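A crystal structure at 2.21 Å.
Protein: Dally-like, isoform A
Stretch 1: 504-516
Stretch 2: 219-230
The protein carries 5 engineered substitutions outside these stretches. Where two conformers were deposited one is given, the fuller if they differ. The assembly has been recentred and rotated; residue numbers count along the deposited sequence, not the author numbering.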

# COMPACT_ATOMS: atom_id res chain seq x y z
N PRO A 504 -10.97 -24.40 -13.13
CA PRO A 504 -11.73 -25.33 -13.99
C PRO A 504 -11.45 -25.16 -15.47
O PRO A 504 -11.68 -26.10 -16.24
CB PRO A 504 -13.19 -25.00 -13.66
CG PRO A 504 -13.15 -24.30 -12.33
CD PRO A 504 -11.85 -23.56 -12.31
N GLU A 505 -10.95 -24.00 -15.89
CA GLU A 505 -10.68 -23.73 -17.30
C GLU A 505 -9.22 -23.95 -17.67
O GLU A 505 -8.83 -23.62 -18.79
CB GLU A 505 -11.10 -22.29 -17.63
CG GLU A 505 -12.52 -21.97 -17.24
CD GLU A 505 -13.52 -22.89 -17.91
OE1 GLU A 505 -13.28 -23.30 -19.06
OE2 GLU A 505 -14.55 -23.22 -17.27
N PHE A 506 -8.42 -24.50 -16.76
CA PHE A 506 -7.01 -24.74 -17.01
C PHE A 506 -6.66 -26.16 -16.57
O PHE A 506 -7.19 -26.65 -15.57
CB PHE A 506 -6.13 -23.72 -16.26
CG PHE A 506 -6.28 -22.31 -16.75
CD1 PHE A 506 -7.37 -21.54 -16.37
CD2 PHE A 506 -5.34 -21.74 -17.59
CE1 PHE A 506 -7.52 -20.24 -16.81
CE2 PHE A 506 -5.47 -20.44 -18.03
CZ PHE A 506 -6.56 -19.69 -17.65
N THR A 507 -5.78 -26.80 -17.34
CA THR A 507 -5.42 -28.19 -17.04
C THR A 507 -4.62 -28.27 -15.74
O THR A 507 -5.00 -28.99 -14.81
CB THR A 507 -4.64 -28.79 -18.20
OG1 THR A 507 -3.41 -28.08 -18.39
CG2 THR A 507 -5.46 -28.73 -19.48
N GLY A 508 -3.51 -27.55 -15.67
CA GLY A 508 -2.69 -27.56 -14.47
C GLY A 508 -2.75 -26.26 -13.70
O GLY A 508 -3.82 -25.66 -13.56
N ASN A 509 -1.61 -25.81 -13.20
CA ASN A 509 -1.54 -24.55 -12.46
C ASN A 509 -1.51 -23.39 -13.45
O ASN A 509 -0.56 -23.27 -14.22
CB ASN A 509 -0.31 -24.52 -11.57
CG ASN A 509 -0.21 -23.24 -10.75
OD1 ASN A 509 -1.20 -22.52 -10.57
ND2 ASN A 509 0.98 -22.95 -10.25
N PRO A 510 -2.52 -22.51 -13.45
CA PRO A 510 -2.52 -21.38 -14.40
C PRO A 510 -1.34 -20.44 -14.23
O PRO A 510 -0.97 -19.76 -15.19
CB PRO A 510 -3.84 -20.67 -14.11
CG PRO A 510 -4.68 -21.68 -13.40
CD PRO A 510 -3.73 -22.53 -12.62
N ALA A 511 -0.74 -20.38 -13.05
CA ALA A 511 0.42 -19.52 -12.81
C ALA A 511 1.69 -20.31 -13.07
O ALA A 511 1.93 -21.35 -12.46
CB ALA A 511 0.40 -18.99 -11.38
N SER A 512 2.51 -19.81 -13.99
CA SER A 512 3.76 -20.47 -14.33
C SER A 512 4.86 -20.06 -13.35
O SER A 512 4.77 -19.05 -12.65
CB SER A 512 4.18 -20.13 -15.76
OG SER A 512 4.39 -18.73 -15.91
N THR A 513 5.92 -20.87 -13.32
CA THR A 513 7.04 -20.59 -12.43
C THR A 513 7.71 -19.26 -12.76
O THR A 513 8.21 -18.58 -11.87
CB THR A 513 8.06 -21.73 -12.49
OG1 THR A 513 7.39 -22.98 -12.29
CG2 THR A 513 9.12 -21.56 -11.41
N LYS A 514 7.74 -18.89 -14.05
CA LYS A 514 8.34 -17.62 -14.42
C LYS A 514 7.54 -16.44 -13.88
O LYS A 514 8.11 -15.43 -13.47
CB LYS A 514 8.46 -17.52 -15.95
CG LYS A 514 9.04 -16.20 -16.44
CD LYS A 514 9.08 -16.15 -17.96
CE LYS A 514 9.63 -14.82 -18.45
NZ LYS A 514 9.71 -14.75 -19.93
N GLN A 515 6.21 -16.56 -13.86
CA GLN A 515 5.38 -15.46 -13.38
C GLN A 515 5.52 -15.27 -11.87
O GLN A 515 5.65 -14.14 -11.40
CB GLN A 515 3.91 -15.70 -13.76
CG GLN A 515 3.63 -15.59 -15.25
CD GLN A 515 2.18 -15.89 -15.59
OE1 GLN A 515 1.55 -16.73 -14.97
NE2 GLN A 515 1.66 -15.19 -16.59
N THR A 516 5.50 -16.36 -11.11
CA THR A 516 5.63 -16.24 -9.66
C THR A 516 7.03 -15.81 -9.26
O THR A 516 7.21 -15.21 -8.19
CB THR A 516 5.26 -17.56 -8.98
OG1 THR A 516 6.27 -18.54 -9.24
CG2 THR A 516 3.93 -18.07 -9.50
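Stretch 2, residues 219-230: NVRLNADCTGAL

How does stretch 2 run relative to stretch 1? The two run in opposite directions: Glu505 lies nearest Ala229, Pro510 nearest Asp225, Ser512 nearest Asn223 and Gln515 nearest Val220, with CA–CA distances of 6.6, 7.0, 7.5 and 6.1 Å. Each stretch passes from an extended or turning segment into a helix. In stretch 1 the loop lasts through Ser512 and the helix begins at Thr513; in stretch 2 the helix begins at Ala224. The start of stretch 1 therefore faces the helix of stretch 2, while its own helix meets the extended segment from Val220 to Asn223.

What does the beginning of stretch 1 rest on? It rests on the first turns of the helix from Ala224. The carbonyl of Glu505 approaches Ala229, with Glu505 O 3.9 Å from Ala229 CB. Phe506 then brings its ring, at chi1 -66° (m), up to the helix, where the methyl group of Ala229 lies over one ring face. Phe506 CZ is 3.7 Å from Ala229 CB, and that carbon is 4.2 Å from the ring centroid, a CH-pi contact. At the ring edge, near its plane, Phe506 CE2 lies 4.1 Å from Cys226 CA. Phe506 CE2 also comes 3.6 Å from Asp225 O. Thr507, Gly508 and Asn509 make no close contact as the loop passes on to Pro510.

How is the middle of stretch 1 held? The CA-to-CB bond of Asn223 points toward stretch 1, and Asn223 ND2 donates a hydrogen bond to Pro510 O, 3.2 Å long. The other end of the same amide serves its own helix: Asn223 OD1 accepts from Cys226 N at 2.8 Å, an N-cap bond. One side chain thus caps a helix and bonds to the facing loop. Water 2 lies 2.7 Å from both Asn223 OD1 and Pro510 O. Ser512 is likewise an N-cap, its OG accepting a weak bond from Gln515 N at 3.5 Å; Ser512 OG also comes within 3.8 Å of Asn223 ND2.

What does the helix of stretch 1 contribute? Its main contribution is Gln515, which has the largest area covered by the other stretch. Its amide reaches the extended backbone, and Gln515 NE2 donates to Arg221 O at 2.9 Å in a nearly straight bond. Water 1 accepts from both Gln515 NE2, at 2.9 Å, and Asn223 N, at 3.2 Å, adding a bridge beside the direct bond. Nearer the helix backbone, the aliphatic part of the side chain packs on Val220, with Gln515 CG 3.7 Å from Val220 CG1.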

# COMPACT_ATOMS: atom_id res chain seq x y z
N ASN A 219 5.23 -5.75 -15.27
CA ASN A 219 6.29 -6.46 -15.98
C ASN A 219 5.96 -7.92 -16.26
O ASN A 219 6.67 -8.56 -17.03
CB ASN A 219 7.60 -6.37 -15.20
CG ASN A 219 8.05 -4.95 -14.97
OD1 ASN A 219 7.71 -4.04 -15.72
ND2 ASN A 219 8.83 -4.74 -13.91
N VAL A 220 4.91 -8.46 -15.65
CA VAL A 220 4.56 -9.87 -15.79
C VAL A 220 3.66 -10.02 -17.00
O VAL A 220 2.54 -9.50 -17.03
CB VAL A 220 3.89 -10.41 -14.52
CG1 VAL A 220 3.71 -11.91 -14.62
CG2 VAL A 220 4.70 -10.04 -13.29
N ARG A 221 4.14 -10.75 -18.01
CA ARG A 221 3.38 -10.99 -19.22
C ARG A 221 2.49 -12.22 -19.07
O ARG A 221 2.81 -13.14 -18.30
CB ARG A 221 4.31 -11.18 -20.42
CG ARG A 221 5.20 -9.98 -20.71
CD ARG A 221 6.15 -10.28 -21.87
NE ARG A 221 6.99 -9.14 -22.19
CZ ARG A 221 8.18 -8.90 -21.65
NH1 ARG A 221 8.88 -7.84 -22.01
NH2 ARG A 221 8.67 -9.73 -20.73
N LEU A 222 1.38 -12.23 -19.79
CA LEU A 222 0.53 -13.41 -19.84
C LEU A 222 1.26 -14.55 -20.53
O LEU A 222 2.08 -14.34 -21.42
CB LEU A 222 -0.78 -13.09 -20.57
CG LEU A 222 -1.59 -11.93 -19.97
CD1 LEU A 222 -2.85 -11.68 -20.79
CD2 LEU A 222 -1.93 -12.22 -18.52
N ASN A 223 0.96 -15.78 -20.10
CA ASN A 223 1.60 -16.96 -20.65
C ASN A 223 0.74 -17.58 -21.74
O ASN A 223 -0.41 -17.19 -21.97
CB ASN A 223 1.91 -17.98 -19.55
CG ASN A 223 0.68 -18.36 -18.74
OD1 ASN A 223 -0.42 -18.51 -19.27
ND2 ASN A 223 0.87 -18.52 -17.43
N ALA A 224 1.31 -18.58 -22.42
CA ALA A 224 0.62 -19.23 -23.53
C ALA A 224 -0.64 -19.95 -23.07
O ALA A 224 -1.63 -19.99 -23.82
CB ALA A 224 1.56 -20.21 -24.23
N ASP A 225 -0.64 -20.51 -21.86
CA ASP A 225 -1.83 -21.18 -21.36
C ASP A 225 -2.99 -20.21 -21.20
O ASP A 225 -4.16 -20.61 -21.34
CB ASP A 225 -1.54 -21.88 -20.04
CG ASP A 225 -0.64 -23.09 -20.21
OD1 ASP A 225 -0.25 -23.39 -21.36
OD2 ASP A 225 -0.33 -23.75 -19.19
N CYS A 226 -2.70 -18.94 -20.90
CA CYS A 226 -3.77 -17.95 -20.80
C CYS A 226 -4.38 -17.65 -22.15
O CYS A 226 -5.61 -17.50 -22.27
CB CYS A 226 -3.24 -16.66 -20.17
SG CYS A 226 -4.29 -15.22 -20.47
N THR A 227 -3.55 -17.57 -23.20
CA THR A 227 -4.06 -17.26 -24.53
C THR A 227 -5.09 -18.29 -24.98
O THR A 227 -6.14 -17.93 -25.53
CB THR A 227 -2.91 -17.20 -25.53
OG1 THR A 227 -1.92 -16.27 -25.06
CG2 THR A 227 -3.41 -16.75 -26.90
N GLY A 228 -4.83 -19.58 -24.73
CA GLY A 228 -5.76 -20.61 -25.16
C GLY A 228 -7.12 -20.49 -24.49
O GLY A 228 -8.16 -20.50 -25.15
N ALA A 229 -7.12 -20.38 -23.16
CA ALA A 229 -8.39 -20.28 -22.43
C ALA A 229 -9.11 -18.98 -22.73
O ALA A 229 -10.35 -18.94 -22.72
CB ALA A 229 -8.14 -20.42 -20.93
N LEU A 230 -8.36 -17.91 -23.01
CA LEU A 230 -8.98 -16.61 -23.26
C LEU A 230 -9.75 -16.61 -24.58
O LEU A 230 -10.84 -16.04 -24.67
CB LEU A 230 -7.90 -15.53 -23.26
CG LEU A 230 -8.33 -14.07 -23.14
CD1 LEU A 230 -9.08 -13.84 -21.84
CD2 LEU A 230 -7.12 -13.16 -23.22
O HOH W 1 -1.01 -15.91 -17.55
O HOH W 2 -2.17 -18.36 -17.16